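Arginine kinase (Anthopleura japonica, PDB 4RF6) catalyses the reversible transfer of phosphate from ATP to L-arginine, giving phosphoarginine and ADP, with two phosphagen kinase units joined in one chain. Local coordinates at residues A[18-21]-A[22-25]; A[55-58]-A[59-63]; A[644-647]-A[648-651]. One frame throughout, in Å; residues are numbered along the deposited sequence.

Contacts 1 and 2 lie in the N-terminal phosphagen kinase domain of the first repeat, with centres about 13 Å apart, and contact 3 belongs to the C-terminal catalytic domain of the second repeat, its centre about 85 Å or more from both, beyond the centre of the chain. In sequence they follow one another. The loop of contact 1 packs on helix 57-66, whose N-terminal cap and first turns form contact 2: Pro20 meets Trp58 and Ile61, and Ala18 O probably accepts a hydrogen bond from Trp58 NE1. Contact 3 leaves strand 638-645 of the second eight-stranded antiparallel sheet. The set thus samples both ends of an elongated tandem enzyme.

Contact 1: A[18-21]-A[22-25]; sequences AFPD and PLND
Phe19 turns its ring away from its own backbone N (chi1 -177°), which sets it beside Asn24, whose CG in turn points away from its own carbonyl carbon. The amide therefore comes to the rim of the ring: Asn24 ND2 lies 3.9 Å from Phe19 CE1, near the ring plane. The ring and amide planes are 26° apart, although the two side chains cross at about a right angle. The amide meets the ring at its edge; CD of the next residue, Pro20, lies over one face, toward the rim.

On the buried side, Pro20 CG meets Leu23 CD1 at 3.7 Å. A compact ring and a branched aliphatic chain suit this place, because Leu38 touches both, and Pro20 also packs on Phe43 and Val65. The chain here makes a short 3-10 turn in the loop between helices 7-14 and 33-37 of the phosphagen kinase N-terminal domain. Two successive backbone bonds tie it: Leu23 N gives to Pro20 O at 3.1 Å, nearly straight at 165°, and Asn24 N to Asp21 O at 2.7 Å, in a more bent bond.

Pro22, which has no N-H to offer, fits early in the turn, where its nitrogen needs no acceptor and its ring holds phi near a value compatible with the turn. That ring packs on Thr9 and Phe13 of helix 7-14 and on Leu68. Asp21 and Asn24 are polar residues on the exposed side. The Leu23 side chain lies about 8 Å from Gly73, which is assigned by similarity to substrate binding.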
ATOM      1  N   ALA A  18     -46.330 -17.774  14.108  1.00 29.23           N
ATOM      2  CA  ALA A  18     -46.105 -18.685  15.219  1.00 31.52           C
ATOM      3  C   ALA A  18     -44.643 -18.618  15.652  1.00 32.70           C
ATOM      4  O   ALA A  18     -43.784 -18.165  14.888  1.00 30.44           O
ATOM      5  CB  ALA A  18     -46.483 -20.102  14.818  1.00 31.45           C
ATOM      6  N   PHE A  19     -44.365 -19.059  16.877  1.00 32.18           N
ATOM      7  CA  PHE A  19     -43.001 -19.074  17.395  1.00 31.01           C
ATOM      8  C   PHE A  19     -42.102 -19.874  16.458  1.00 33.01           C
ATOM      9  O   PHE A  19     -42.481 -20.953  16.006  1.00 31.61           O
ATOM     10  CB  PHE A  19     -42.973 -19.672  18.805  1.00 34.48           C
ATOM     11  CG  PHE A  19     -41.614 -19.661  19.441  1.00 34.60           C
ATOM     12  CD1 PHE A  19     -40.775 -20.758  19.327  1.00 35.89           C
ATOM     13  CD2 PHE A  19     -41.174 -18.550  20.146  1.00 35.83           C
ATOM     14  CE1 PHE A  19     -39.521 -20.752  19.905  1.00 37.55           C
ATOM     15  CE2 PHE A  19     -39.921 -18.533  20.729  1.00 36.59           C
ATOM     16  CZ  PHE A  19     -39.095 -19.639  20.609  1.00 37.24           C
ATOM     17  N   PRO A  20     -40.915 -19.337  16.139  1.00 34.72           N
ATOM     18  CA  PRO A  20     -40.040 -20.058  15.209  1.00 36.23           C
ATOM     19  C   PRO A  20     -39.370 -21.265  15.872  1.00 40.43           C
ATOM     20  O   PRO A  20     -38.293 -21.126  16.463  1.00 39.36           O
ATOM     21  CB  PRO A  20     -38.997 -19.003  14.819  1.00 31.81           C
ATOM     22  CG  PRO A  20     -38.932 -18.092  15.994  1.00 31.58           C
ATOM     23  CD  PRO A  20     -40.324 -18.064  16.591  1.00 33.31           C
ATOM     24  N   ASP A  21     -40.012 -22.429  15.769  1.00 44.00           N
ATOM     25  CA  ASP A  21     -39.445 -23.700  16.241  1.00 45.70           C
ATOM     26  C   ASP A  21     -37.972 -23.982  15.864  1.00 44.11           C
ATOM     27  O   ASP A  21     -37.236 -24.541  16.681  1.00 44.23           O
ATOM     28  CB  ASP A  21     -40.317 -24.890  15.806  1.00 49.99           C
ATOM     29  CG  ASP A  21     -41.561 -25.068  16.668  1.00 53.25           C
ATOM     30  OD1 ASP A  21     -41.649 -24.432  17.742  1.00 54.83           O
ATOM     31  OD2 ASP A  21     -42.447 -25.857  16.269  1.00 53.10           O
ATOM     32  N   PRO A  22     -37.537 -23.623  14.632  1.00 41.98           N
ATOM     33  CA  PRO A  22     -36.133 -23.886  14.275  1.00 41.37           C
ATOM     34  C   PRO A  22     -35.092 -23.248  15.200  1.00 39.36           C
ATOM     35  O   PRO A  22     -33.919 -23.606  15.114  1.00 40.37           O
ATOM     36  CB  PRO A  22     -36.018 -23.294  12.870  1.00 40.63           C
ATOM     37  CG  PRO A  22     -37.375 -23.452  12.301  1.00 39.88           C
ATOM     38  CD  PRO A  22     -38.319 -23.215  13.448  1.00 39.73           C
ATOM     39  N   LEU A  23     -35.497 -22.323  16.064  1.00 38.64           N
ATOM     40  CA  LEU A  23     -34.568 -21.792  17.057  1.00 39.30           C
ATOM     41  C   LEU A  23     -34.241 -22.878  18.087  1.00 43.10           C
ATOM     42  O   LEU A  23     -33.208 -22.829  18.761  1.00 44.65           O
ATOM     43  CB  LEU A  23     -35.126 -20.529  17.718  1.00 34.80           C
ATOM     44  CG  LEU A  23     -35.248 -19.325  16.778  1.00 31.69           C
ATOM     45  CD1 LEU A  23     -35.578 -18.039  17.517  1.00 29.16           C
ATOM     46  CD2 LEU A  23     -33.972 -19.151  15.971  1.00 32.39           C
ATOM     47  N   ASN A  24     -35.130 -23.863  18.185  1.00 43.59           N
ATOM     48  CA  ASN A  24     -34.902 -25.050  19.000  1.00 48.00           C
ATOM     49  C   ASN A  24     -34.314 -26.196  18.177  1.00 51.19           C
ATOM     50  O   ASN A  24     -34.280 -27.344  18.629  1.00 52.00           O
ATOM     51  CB  ASN A  24     -36.207 -25.499  19.665  1.00 47.37           C
ATOM     52  CG  ASN A  24     -36.759 -24.467  20.634  1.00 45.49           C
ATOM     53  OD1 ASN A  24     -36.011 -23.851  21.392  1.00 44.99           O
ATOM     54  ND2 ASN A  24     -38.075 -24.270  20.608  1.00 43.37           N
ATOM     55  N   ASP A  25     -33.862 -25.891  16.965  1.00 52.34           N
ATOM     56  CA  ASP A  25     -33.220 -26.904  16.135  1.00 58.42           C
ATOM     57  C   ASP A  25     -31.737 -27.023  16.465  1.00 61.02           C
ATOM     58  O   ASP A  25     -31.027 -26.021  16.542  1.00 61.07           O
ATOM     59  CB  ASP A  25     -33.424 -26.620  14.642  1.00 61.42           C
ATOM     60  CG  ASP A  25     -34.485 -27.511  14.016  1.00 64.38           C
ATOM     61  OD1 ASP A  25     -35.688 -27.304  14.295  1.00 64.87           O
ATOM     62  OD2 ASP A  25     -34.112 -28.412  13.234  1.00 65.92           O
TER

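Contact 2: A[55-58]-A[59-63]; sequences ITLW and DCINS
Ile61 CD1 sits over one face of the Trp58 indole, 4.1 Å from the centroid of the six-membered ring and 13° off its normal, a CH-pi contact. Ile61 CG1 reinforces it against Trp58 CE3. At the edge of the same ring, near its plane, Asn62 OD1 comes within 3.7 Å of Trp58 CZ3, its amide turned well out of the indole plane. The polar ends of both side chains have partners elsewhere: Trp58 NE1 is probably satisfied by Ala18 O, and Asn62 ND2 gives a hydrogen bond to Ala204 O.

The other flat group, the Asp59 carboxylate, turns back to the start of the helix. Its OD2 receives Thr56 N at 2.9 Å on the anti side, 23° out of the carboxylate plane, in a nearly straight bond. In return, Asp59 N gives to Thr56 OG1 at 3.1 Å. This exchange is a capping box, with Thr56 as the N-cap of helix 57-66 in the phosphagen kinase N-terminal domain. Thr56 OG1 stands between its backbone N and carbonyl carbon (chi1 71°), which aims the oxygen at the first turn. A weaker bond from that hydroxyl also reaches OD2. Threonine suits the cap because a short hydroxyl can accept from a backbone N-H there, while aspartate would probably also be favoured by the helix dipole; its OD1 forms a salt bridge with Lys14.

Ile55 CG2 also touches Cys60 SG, at 3.9 Å, a small apolar contact. Leu57 CD1 reaches Ile61 CG2 at 4.2 Å. Both of these residues pack on Leu88 of helix 86-96, and the Ile61 side chain comes about 4 Å from that of Val74, assigned by similarity to substrate binding.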
ATOM      1  N   ILE A  55     -43.645  -2.570  10.541  1.00 19.74           N
ATOM      2  CA  ILE A  55     -42.618  -3.549  10.888  1.00 21.98           C
ATOM      3  C   ILE A  55     -43.089  -4.444  12.037  1.00 25.35           C
ATOM      4  O   ILE A  55     -43.495  -3.948  13.095  1.00 27.54           O
ATOM      5  CB  ILE A  55     -41.282  -2.876  11.257  1.00 22.39           C
ATOM      6  CG1 ILE A  55     -40.838  -1.927  10.141  1.00 21.83           C
ATOM      7  CG2 ILE A  55     -40.206  -3.928  11.500  1.00 21.97           C
ATOM      8  CD1 ILE A  55     -40.704  -2.607   8.784  1.00 18.28           C
ATOM      9  N   THR A  56     -43.040  -5.759  11.822  1.00 21.95           N
ATOM     10  CA  THR A  56     -43.465  -6.720  12.838  1.00 23.71           C
ATOM     11  C   THR A  56     -42.251  -7.356  13.500  1.00 24.44           C
ATOM     12  O   THR A  56     -41.118  -7.177  13.045  1.00 23.83           O
ATOM     13  CB  THR A  56     -44.339  -7.849  12.237  1.00 24.46           C
ATOM     14  OG1 THR A  56     -43.523  -8.716  11.438  1.00 24.39           O
ATOM     15  CG2 THR A  56     -45.451  -7.278  11.380  1.00 23.92           C
ATOM     16  N   LEU A  57     -42.498  -8.094  14.579  1.00 19.35           N
ATOM     17  CA  LEU A  57     -41.449  -8.818  15.278  1.00 22.17           C
ATOM     18  C   LEU A  57     -40.836  -9.845  14.336  1.00 23.72           C
ATOM     19  O   LEU A  57     -39.613  -9.997  14.275  1.00 22.76           O
ATOM     20  CB  LEU A  57     -42.025  -9.516  16.510  1.00 23.27           C
ATOM     21  CG  LEU A  57     -41.103 -10.399  17.351  1.00 24.06           C
ATOM     22  CD1 LEU A  57     -40.037  -9.575  18.062  1.00 24.44           C
ATOM     23  CD2 LEU A  57     -41.917 -11.193  18.354  1.00 27.09           C
ATOM     24  N   TRP A  58     -41.696 -10.545  13.598  1.00 21.45           N
ATOM     25  CA  TRP A  58     -41.235 -11.537  12.634  1.00 23.16           C
ATOM     26  C   TRP A  58     -40.316 -10.939  11.575  1.00 23.04           C
ATOM     27  O   TRP A  58     -39.329 -11.569  11.185  1.00 23.34           O
ATOM     28  CB  TRP A  58     -42.416 -12.254  11.976  1.00 24.78           C
ATOM     29  CG  TRP A  58     -42.500 -13.683  12.391  1.00 25.52           C
ATOM     30  CD1 TRP A  58     -43.447 -14.256  13.198  1.00 26.15           C
ATOM     31  CD2 TRP A  58     -41.583 -14.726  12.049  1.00 24.57           C
ATOM     32  NE1 TRP A  58     -43.178 -15.595  13.362  1.00 24.62           N
ATOM     33  CE2 TRP A  58     -42.036 -15.906  12.670  1.00 25.33           C
ATOM     34  CE3 TRP A  58     -40.423 -14.774  11.272  1.00 25.91           C
ATOM     35  CZ2 TRP A  58     -41.365 -17.127  12.535  1.00 25.78           C
ATOM     36  CZ3 TRP A  58     -39.760 -15.981  11.140  1.00 26.36           C
ATOM     37  CH2 TRP A  58     -40.233 -17.140  11.763  1.00 26.28           C
ATOM     38  N   ASP A  59     -40.637  -9.732  11.106  1.00 24.41           N
ATOM     39  CA  ASP A  59     -39.777  -9.032  10.153  1.00 24.54           C
ATOM     40  C   ASP A  59     -38.380  -8.859  10.734  1.00 27.37           C
ATOM     41  O   ASP A  59     -37.373  -8.985  10.032  1.00 24.19           O
ATOM     42  CB  ASP A  59     -40.351  -7.654   9.815  1.00 23.18           C
ATOM     43  CG  ASP A  59     -41.611  -7.729   8.976  1.00 25.65           C
ATOM     44  OD1 ASP A  59     -41.677  -8.588   8.074  1.00 28.02           O
ATOM     45  OD2 ASP A  59     -42.533  -6.922   9.222  1.00 25.32           O
ATOM     46  N   CYS A  60     -38.329  -8.572  12.030  1.00 28.23           N
ATOM     47  CA  CYS A  60     -37.064  -8.319  12.704  1.00 25.98           C
ATOM     48  C   CYS A  60     -36.243  -9.583  12.937  1.00 25.11           C
ATOM     49  O   CYS A  60     -35.017  -9.565  12.820  1.00 24.44           O
ATOM     50  CB  CYS A  60     -37.308  -7.603  14.028  1.00 24.05           C
ATOM     51  SG  CYS A  60     -37.810  -5.884  13.814  1.00 24.43           S
ATOM     52  N   ILE A  61     -36.914 -10.682  13.261  1.00 22.06           N
ATOM     53  CA  ILE A  61     -36.200 -11.903  13.616  1.00 23.44           C
ATOM     54  C   ILE A  61     -35.979 -12.830  12.427  1.00 20.90           C
ATOM     55  O   ILE A  61     -35.317 -13.857  12.563  1.00 20.62           O
ATOM     56  CB  ILE A  61     -36.945 -12.704  14.704  1.00 23.43           C
ATOM     57  CG1 ILE A  61     -38.267 -13.243  14.150  1.00 22.63           C
ATOM     58  CG2 ILE A  61     -37.160 -11.847  15.957  1.00 20.26           C
ATOM     59  CD1 ILE A  61     -38.966 -14.219  15.082  1.00 24.72           C
ATOM     60  N   ASN A  62     -36.530 -12.475  11.269  1.00 22.07           N
ATOM     61  CA  ASN A  62     -36.548 -13.399  10.131  1.00 25.13           C
ATOM     62  C   ASN A  62     -35.179 -13.943   9.724  1.00 27.12           C
ATOM     63  O   ASN A  62     -35.037 -15.144   9.475  1.00 30.31           O
ATOM     64  CB  ASN A  62     -37.236 -12.784   8.912  1.00 23.82           C
ATOM     65  CG  ASN A  62     -37.501 -13.811   7.820  1.00 26.41           C
ATOM     66  OD1 ASN A  62     -38.115 -14.851   8.071  1.00 24.57           O
ATOM     67  ND2 ASN A  62     -37.017 -13.538   6.610  1.00 20.17           N
ATOM     68  N   SER A  63     -34.179 -13.071   9.657  1.00 25.31           N
ATOM     69  CA  SER A  63     -32.858 -13.490   9.192  1.00 25.05           C
ATOM     70  C   SER A  63     -32.243 -14.531  10.126  1.00 24.13           C
ATOM     71  O   SER A  63     -31.583 -15.475   9.675  1.00 25.91           O
ATOM     72  CB  SER A  63     -31.925 -12.294   9.045  1.00 23.33           C
ATOM     73  OG  SER A  63     -30.690 -12.696   8.488  1.00 25.96           O
TER

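Contact 3: A[644-647]-A[648-651]; sequences VKIP and KASA
Ile646 (psi 60°) turns the chain into helical angles, which Pro647 and the residues after it keep, and this brings the Ile646 CA within 5.6 Å of Ala649 CA. Ser650 N gives a bond of 3.0 Å to Ile646 O. The next one, from Ala651 N to Pro647 O, is weak at 3.5 Å, while the same N-H gives to Lys648 O at 3.2 Å, in a 3-10 manner, in keeping with a short, loosely bonded turn.

The segment leads out of strand 638-645 of the antiparallel sheet in the C-terminal catalytic domain and straight into helix 647-651. Proline fits the first turn of a helix, where its missing N-H costs no bond. The next two backbone N-H groups, of Lys648 and Ala649, are taken by the two carboxylate oxygens of Glu714 on helix 696-714, which probably favours that end electrostatically.

Ser650 folds its hydroxyl back over the turn, OG lying between its backbone N and carbonyl carbon (chi1 65°). There it is 3.0 Å from Ile646 O and equally 3.0 Å from Pro647 O, and its one proton could serve either acceptor. On the buried side, Ile646 CG2 presses against Ala649 CB at 3.4 Å, tighter than ordinary van der Waals contact. The small methyl of alanine suits this close place, which also borders Ile713.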
ATOM      1  N   VAL A 644      26.042  -7.853 -29.328  1.00 32.53           N
ATOM      2  CA  VAL A 644      26.854  -7.951 -30.538  1.00 33.04           C
ATOM      3  C   VAL A 644      27.381  -9.372 -30.805  1.00 33.97           C
ATOM      4  O   VAL A 644      27.720 -10.111 -29.870  1.00 31.19           O
ATOM      5  CB  VAL A 644      28.002  -6.912 -30.494  1.00 32.99           C
ATOM      6  CG1 VAL A 644      29.024  -7.296 -29.460  1.00 31.89           C
ATOM      7  CG2 VAL A 644      28.645  -6.749 -31.851  1.00 33.92           C
ATOM      8  N   LYS A 645      27.422  -9.756 -32.083  1.00 32.95           N
ATOM      9  CA  LYS A 645      27.868 -11.093 -32.481  1.00 31.42           C
ATOM     10  C   LYS A 645      29.349 -11.089 -32.811  1.00 29.70           C
ATOM     11  O   LYS A 645      29.754 -10.589 -33.859  1.00 32.63           O
ATOM     12  CB  LYS A 645      27.092 -11.575 -33.704  1.00 36.43           C
ATOM     13  CG  LYS A 645      25.592 -11.569 -33.539  1.00 37.74           C
ATOM     14  CD  LYS A 645      24.946 -12.190 -34.760  1.00 37.19           C
ATOM     15  CE  LYS A 645      23.443 -12.122 -34.680  1.00 40.13           C
ATOM     16  NZ  LYS A 645      22.835 -12.951 -35.753  1.00 42.55           N
ATOM     17  N   ILE A 646      30.163 -11.649 -31.923  1.00 28.59           N
ATOM     18  CA  ILE A 646      31.610 -11.513 -32.050  1.00 29.75           C
ATOM     19  C   ILE A 646      32.377 -12.846 -31.842  1.00 39.33           C
ATOM     20  O   ILE A 646      33.208 -12.961 -30.937  1.00 38.04           O
ATOM     21  CB  ILE A 646      32.112 -10.381 -31.092  1.00 90.34           C
ATOM     22  CG1 ILE A 646      31.324  -9.088 -31.309  1.00 89.57           C
ATOM     23  CG2 ILE A 646      33.549 -10.041 -31.327  1.00 90.77           C
ATOM     24  CD1 ILE A 646      31.639  -8.385 -32.628  1.00 90.04           C
ATOM     25  N   PRO A 647      32.098 -13.866 -32.685  1.00 42.48           N
ATOM     26  CA  PRO A 647      32.810 -15.145 -32.540  1.00 41.55           C
ATOM     27  C   PRO A 647      34.307 -15.032 -32.830  1.00 39.34           C
ATOM     28  O   PRO A 647      35.115 -15.572 -32.068  1.00 40.86           O
ATOM     29  CB  PRO A 647      32.144 -16.037 -33.592  1.00 44.85           C
ATOM     30  CG  PRO A 647      30.798 -15.429 -33.813  1.00 45.96           C
ATOM     31  CD  PRO A 647      31.027 -13.955 -33.695  1.00 42.68           C
ATOM     32  N   LYS A 648      34.665 -14.347 -33.914  1.00 36.86           N
ATOM     33  CA  LYS A 648      36.071 -14.158 -34.270  1.00 39.60           C
ATOM     34  C   LYS A 648      36.875 -13.444 -33.169  1.00 42.94           C
ATOM     35  O   LYS A 648      37.880 -13.969 -32.690  1.00 44.12           O
ATOM     36  CB  LYS A 648      36.210 -13.425 -35.612  1.00 40.00           C
ATOM     37  CG  LYS A 648      35.548 -14.137 -36.787  1.00 44.95           C
ATOM     38  CD  LYS A 648      36.243 -13.832 -38.112  1.00 46.61           C
ATOM     39  CE  LYS A 648      36.245 -12.345 -38.436  1.00 46.47           C
ATOM     40  NZ  LYS A 648      36.981 -12.053 -39.702  1.00 47.21           N
ATOM     41  N   ALA A 649      36.434 -12.263 -32.750  1.00 44.14           N
ATOM     42  CA  ALA A 649      37.213 -11.505 -31.769  1.00 42.50           C
ATOM     43  C   ALA A 649      37.153 -12.057 -30.341  1.00 36.92           C
ATOM     44  O   ALA A 649      38.072 -11.827 -29.565  1.00 37.29           O
ATOM     45  CB  ALA A 649      36.871 -10.022 -31.805  1.00 44.90           C
ATOM     46  N   SER A 650      36.094 -12.783 -29.986  1.00 37.24           N
ATOM     47  CA  SER A 650      36.050 -13.423 -28.666  1.00 41.19           C
ATOM     48  C   SER A 650      37.155 -14.480 -28.530  1.00 43.80           C
ATOM     49  O   SER A 650      37.603 -14.792 -27.422  1.00 42.89           O
ATOM     50  CB  SER A 650      34.673 -14.033 -28.372  1.00 41.03           C
ATOM     51  OG  SER A 650      34.368 -15.098 -29.250  1.00 42.40           O
ATOM     52  N   ALA A 651      37.600 -15.008 -29.670  1.00 45.41           N
ATOM     53  CA  ALA A 651      38.697 -15.973 -29.713  1.00 48.22           C
ATOM     54  C   ALA A 651      40.035 -15.304 -30.044  1.00 47.90           C
ATOM     55  O   ALA A 651      41.094 -15.924 -29.918  1.00 50.19           O
ATOM     56  CB  ALA A 651      38.392 -17.068 -30.719  1.00 49.72           C
TER